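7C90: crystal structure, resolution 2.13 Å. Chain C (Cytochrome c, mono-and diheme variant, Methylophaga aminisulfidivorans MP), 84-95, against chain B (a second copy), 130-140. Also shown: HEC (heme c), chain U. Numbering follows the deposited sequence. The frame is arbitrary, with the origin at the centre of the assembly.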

# COMPACT_ATOMS: atom_id res chain seq x y z
N PHE C 84 1.76 -12.08 -15.76
CA PHE C 84 2.35 -11.27 -14.67
C PHE C 84 1.90 -9.81 -14.81
O PHE C 84 1.56 -9.19 -13.78
CB PHE C 84 3.87 -11.30 -14.68
CG PHE C 84 4.47 -10.52 -13.55
CD1 PHE C 84 4.75 -9.17 -13.68
CD2 PHE C 84 4.77 -11.14 -12.35
CE1 PHE C 84 5.33 -8.46 -12.63
CE2 PHE C 84 5.31 -10.43 -11.30
CZ PHE C 84 5.60 -9.09 -11.44
N MET C 85 1.94 -9.24 -16.03
CA MET C 85 1.56 -7.82 -16.23
C MET C 85 0.08 -7.66 -15.86
O MET C 85 -0.28 -6.65 -15.28
CB MET C 85 1.79 -7.35 -17.67
CG MET C 85 3.23 -7.41 -18.12
SD MET C 85 4.37 -6.57 -17.01
CE MET C 85 5.76 -7.71 -17.00
N THR C 86 -0.76 -8.65 -16.14
CA THR C 86 -2.20 -8.56 -15.83
C THR C 86 -2.42 -8.66 -14.32
O THR C 86 -3.16 -7.82 -13.79
CB THR C 86 -3.01 -9.62 -16.57
OG1 THR C 86 -2.65 -9.45 -17.93
CG2 THR C 86 -4.50 -9.44 -16.40
N ALA C 87 -1.83 -9.65 -13.66
CA ALA C 87 -2.23 -10.07 -12.30
C ALA C 87 -1.34 -9.42 -11.23
O ALA C 87 -1.78 -9.36 -10.07
CB ALA C 87 -2.20 -11.58 -12.22
N CYS C 88 -0.11 -9.00 -11.55
CA CYS C 88 0.93 -8.76 -10.50
C CYS C 88 1.58 -7.37 -10.62
O CYS C 88 2.03 -6.83 -9.56
CB CYS C 88 2.03 -9.82 -10.55
SG CYS C 88 1.47 -11.48 -10.82
N SER C 89 1.74 -6.82 -11.82
CA SER C 89 2.65 -5.65 -12.06
C SER C 89 2.10 -4.40 -11.36
O SER C 89 2.92 -3.56 -10.94
CB SER C 89 2.89 -5.38 -13.52
OG SER C 89 1.73 -4.87 -14.15
N GLY C 90 0.79 -4.30 -11.20
CA GLY C 90 0.15 -3.21 -10.43
C GLY C 90 0.79 -3.03 -9.07
O GLY C 90 1.07 -1.87 -8.65
N CYS C 91 1.09 -4.13 -8.37
CA CYS C 91 1.61 -4.05 -6.99
C CYS C 91 3.11 -4.33 -6.95
O CYS C 91 3.75 -3.97 -5.94
CB CYS C 91 0.86 -5.01 -6.10
SG CYS C 91 -0.85 -4.53 -5.94
N HIS C 92 3.66 -5.03 -7.93
CA HIS C 92 5.06 -5.50 -7.84
C HIS C 92 5.91 -4.82 -8.92
O HIS C 92 7.14 -5.10 -8.93
CB HIS C 92 5.10 -7.04 -7.93
CG HIS C 92 4.60 -7.72 -6.70
ND1 HIS C 92 5.38 -7.82 -5.57
CD2 HIS C 92 3.42 -8.35 -6.42
CE1 HIS C 92 4.71 -8.52 -4.65
NE2 HIS C 92 3.49 -8.88 -5.16
N GLY C 93 5.31 -3.97 -9.77
CA GLY C 93 6.04 -3.22 -10.82
C GLY C 93 6.14 -4.01 -12.12
O GLY C 93 5.99 -5.27 -12.09
N HIS C 94 6.39 -3.33 -13.24
CA HIS C 94 6.45 -3.96 -14.59
C HIS C 94 7.76 -4.74 -14.74
O HIS C 94 7.82 -5.61 -15.60
CB HIS C 94 6.20 -2.93 -15.70
CG HIS C 94 4.76 -2.54 -15.78
ND1 HIS C 94 4.31 -1.33 -15.31
CD2 HIS C 94 3.67 -3.21 -16.22
CE1 HIS C 94 3.00 -1.26 -15.49
NE2 HIS C 94 2.59 -2.41 -16.03
N HIS C 95 8.75 -4.48 -13.90
CA HIS C 95 10.06 -5.17 -13.94
C HIS C 95 10.27 -5.94 -12.65
O HIS C 95 11.44 -6.20 -12.33
CB HIS C 95 11.20 -4.16 -14.21
CG HIS C 95 10.90 -3.26 -15.36
ND1 HIS C 95 10.96 -3.70 -16.65
CD2 HIS C 95 10.46 -1.98 -15.40
CE1 HIS C 95 10.61 -2.72 -17.46
NE2 HIS C 95 10.30 -1.65 -16.71
FE HEC U . 2.17 -10.00 -4.23
CHA HEC U . 4.00 -10.34 -1.32
CHB HEC U . 3.99 -12.47 -5.71
CHC HEC U . -0.01 -9.96 -6.83
CHD HEC U . 0.88 -7.09 -3.04
NA HEC U . 3.73 -11.19 -3.60
C1A HEC U . 4.33 -11.24 -2.43
C2A HEC U . 5.38 -12.30 -2.31
C3A HEC U . 5.37 -12.94 -3.62
C4A HEC U . 4.31 -12.17 -4.32
CMA HEC U . 6.21 -14.07 -4.14
CAA HEC U . 6.28 -12.61 -1.15
CBA HEC U . 7.68 -12.20 -1.54
CGA HEC U . 8.72 -12.53 -0.49
O1A HEC U . 9.72 -11.77 -0.46
O2A HEC U . 8.53 -13.51 0.29
NB HEC U . 2.05 -11.03 -5.99
C1B HEC U . 2.89 -11.95 -6.48
C2B HEC U . 2.55 -12.52 -7.80
C3B HEC U . 1.34 -11.77 -8.10
C4B HEC U . 1.12 -10.91 -6.93
CMB HEC U . 3.25 -13.56 -8.65
CAB HEC U . 0.54 -11.92 -9.37
CBB HEC U . -0.10 -13.26 -9.37
NC HEC U . 0.68 -8.74 -4.83
C1C HEC U . -0.13 -8.90 -5.85
C2C HEC U . -1.14 -7.85 -6.07
C3C HEC U . -0.86 -6.99 -4.96
C4C HEC U . 0.31 -7.59 -4.28
CMC HEC U . -2.13 -7.84 -7.22
CAC HEC U . -1.53 -5.67 -4.68
CBC HEC U . -3.01 -5.74 -4.50
ND HEC U . 2.43 -8.90 -2.50
C1D HEC U . 1.82 -7.76 -2.17
C2D HEC U . 2.16 -7.23 -0.84
C3D HEC U . 3.11 -8.18 -0.33
C4D HEC U . 3.15 -9.18 -1.41
CMD HEC U . 1.68 -5.98 -0.17
CAD HEC U . 3.75 -8.23 1.03
CBD HEC U . 2.75 -9.16 1.79
CGD HEC U . 3.32 -9.96 2.93
O1D HEC U . 4.41 -9.61 3.47
O2D HEC U . 2.62 -10.92 3.36
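Chain B, residues 130-140: SMMGPQYNNLT

The contact turns on one buried asparagine, B:Asn138, which meets chain C with both its side chain and its backbone. It loses 86 Å² to the other stretch, the largest share of any residue here, out of 385 Å² summed over both sides. C:His94 NE2 donates to B:Asn138 OD1 at 2.7 Å, with an N-H...acceptor angle of 157°. The acceptor lies at the edge of the imidazole, near its plane, as a ring N-H requires.

The backbone of B:Asn138 serves C:Thr86. C:Thr86 OG1 lies 2.8 Å from B:Asn138 O, within hydrogen-bonding distance, but its proton has another acceptor in reach. C:Thr86 CA is also 3.6 Å from the same B:Asn138 O, a CA-H...O contact. Here the two backbones come close, with C:Thr86 CA 4.5 Å from B:Asn138 CA.

Chain C enters on the last residues of a helix, 84-87, which begins earlier in the chain; a second helical segment, 89-92, follows, and then a loop. C:Gly93 leaves the second helix with positive phi, and C:His94 follows in the loop with its CA-to-CB bond toward chain B. Chain B is loop or turn throughout; residues 136-138 have helical phi/psi without the regular bonds. The two stretches run in opposite senses: C:Thr86 pairs with B:Asn138, and further along C:Gly90 pairs with B:Gly133, their CA atoms 6.7 Å apart.

Chain B holds its asparagine in place from within. B:Asn138 ND2 donates to B:Gln135 OE1 at 3.1 Å, and B:Asn138 N donates to B:Gln135 O at 2.9 Å. B:Gln135 NE2 in turn donates to B:Gly133 O at 2.9 Å. The amide of B:Asn138 thus links this turn to C:His94. On the chain C side, C:Ser89 OG donates to C:Met85 O at 2.9 Å, while C:Ser89 OG is 3.2 Å from B:Asn138 OD1.

Packing fills in around these bonds. C:Met85 CB sits 3.6 Å from B:Asn137 O, and C:His94 NE2 is 3.8 Å from B:Asn137 CB. C:Thr86 CG2 meets B:Leu139 CD2 at 4.0 Å. Toward the other end, B:Met131 CE approaches C:Gly90 O at 4.0 Å.

The heme c is attached to chain C through C:Cys88 SG to HEC CAB and C:Cys91 SG to HEC CAC, both 1.8 Å. C:His92 NE2 binds HEC FE at 2.0 Å. The CA-to-CB bonds of both cysteines point away from chain B. The same segment carries the heme and receives the second copy.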

# COMPACT_ATOMS: atom_id res chain seq x y z
N SER B 130 -0.86 8.31 -7.06
CA SER B 130 -0.33 7.31 -6.09
C SER B 130 -0.22 5.93 -6.77
O SER B 130 0.53 5.79 -7.76
CB SER B 130 -1.12 7.32 -4.78
OG SER B 130 -2.46 6.85 -4.91
N MET B 131 -0.95 4.92 -6.32
CA MET B 131 -0.76 3.52 -6.75
C MET B 131 -1.60 3.16 -7.99
O MET B 131 -1.58 1.96 -8.37
CB MET B 131 -1.14 2.60 -5.58
CG MET B 131 -0.21 2.74 -4.40
SD MET B 131 1.50 2.21 -4.73
CE MET B 131 1.20 0.64 -5.53
N MET B 132 -2.39 4.09 -8.55
CA MET B 132 -3.21 3.84 -9.76
C MET B 132 -2.32 4.05 -10.99
O MET B 132 -2.29 5.14 -11.57
CB MET B 132 -4.45 4.74 -9.81
CG MET B 132 -5.39 4.42 -10.96
SD MET B 132 -5.82 2.67 -11.18
CE MET B 132 -6.41 2.77 -12.87
N GLY B 133 -1.51 3.05 -11.31
CA GLY B 133 -0.59 3.11 -12.45
C GLY B 133 -1.37 2.93 -13.74
O GLY B 133 -2.48 2.43 -13.72
N PRO B 134 -0.78 3.31 -14.88
CA PRO B 134 -1.39 3.04 -16.17
C PRO B 134 -1.56 1.52 -16.31
O PRO B 134 -0.73 0.77 -15.81
CB PRO B 134 -0.40 3.57 -17.21
CG PRO B 134 0.66 4.35 -16.43
CD PRO B 134 0.56 3.92 -14.99
N GLN B 135 -2.62 1.10 -16.99
CA GLN B 135 -2.94 -0.33 -17.21
C GLN B 135 -2.69 -0.71 -18.68
O GLN B 135 -2.97 -1.86 -19.01
CB GLN B 135 -4.38 -0.62 -16.80
CG GLN B 135 -4.70 -0.15 -15.40
CD GLN B 135 -3.96 -0.95 -14.35
OE1 GLN B 135 -3.97 -2.17 -14.39
NE2 GLN B 135 -3.39 -0.25 -13.38
N TYR B 136 -2.10 0.17 -19.51
CA TYR B 136 -1.98 -0.08 -20.97
C TYR B 136 -0.97 -1.21 -21.25
O TYR B 136 -1.11 -1.85 -22.28
CB TYR B 136 -1.63 1.18 -21.76
CG TYR B 136 -0.27 1.74 -21.48
CD1 TYR B 136 0.86 1.23 -22.09
CD2 TYR B 136 -0.11 2.79 -20.59
CE1 TYR B 136 2.12 1.73 -21.82
CE2 TYR B 136 1.14 3.30 -20.31
CZ TYR B 136 2.26 2.77 -20.92
OH TYR B 136 3.49 3.29 -20.64
N ASN B 137 -0.02 -1.47 -20.36
CA ASN B 137 0.89 -2.64 -20.48
C ASN B 137 0.26 -3.90 -19.89
O ASN B 137 0.79 -4.95 -20.16
CB ASN B 137 2.26 -2.41 -19.83
CG ASN B 137 3.17 -1.60 -20.72
OD1 ASN B 137 3.16 -1.75 -21.94
ND2 ASN B 137 3.97 -0.75 -20.10
N ASN B 138 -0.82 -3.79 -19.12
CA ASN B 138 -1.39 -4.95 -18.37
C ASN B 138 -2.52 -5.62 -19.15
O ASN B 138 -2.78 -6.81 -18.89
CB ASN B 138 -1.91 -4.52 -17.01
CG ASN B 138 -0.84 -3.75 -16.27
OD1 ASN B 138 0.30 -3.67 -16.75
ND2 ASN B 138 -1.17 -3.23 -15.11
N LEU B 139 -3.20 -4.87 -20.01
CA LEU B 139 -4.50 -5.24 -20.60
C LEU B 139 -4.55 -4.73 -22.03
O LEU B 139 -4.13 -3.59 -22.23
CB LEU B 139 -5.57 -4.56 -19.74
CG LEU B 139 -5.78 -5.17 -18.35
CD1 LEU B 139 -6.72 -4.30 -17.54
CD2 LEU B 139 -6.34 -6.58 -18.46
N THR B 140 -5.13 -5.47 -22.97
CA THR B 140 -5.47 -4.91 -24.31
C THR B 140 -6.57 -3.85 -24.12
O THR B 140 -7.31 -3.87 -23.09
CB THR B 140 -5.87 -6.00 -25.33
OG1 THR B 140 -7.15 -6.51 -24.98
CG2 THR B 140 -4.90 -7.17 -25.40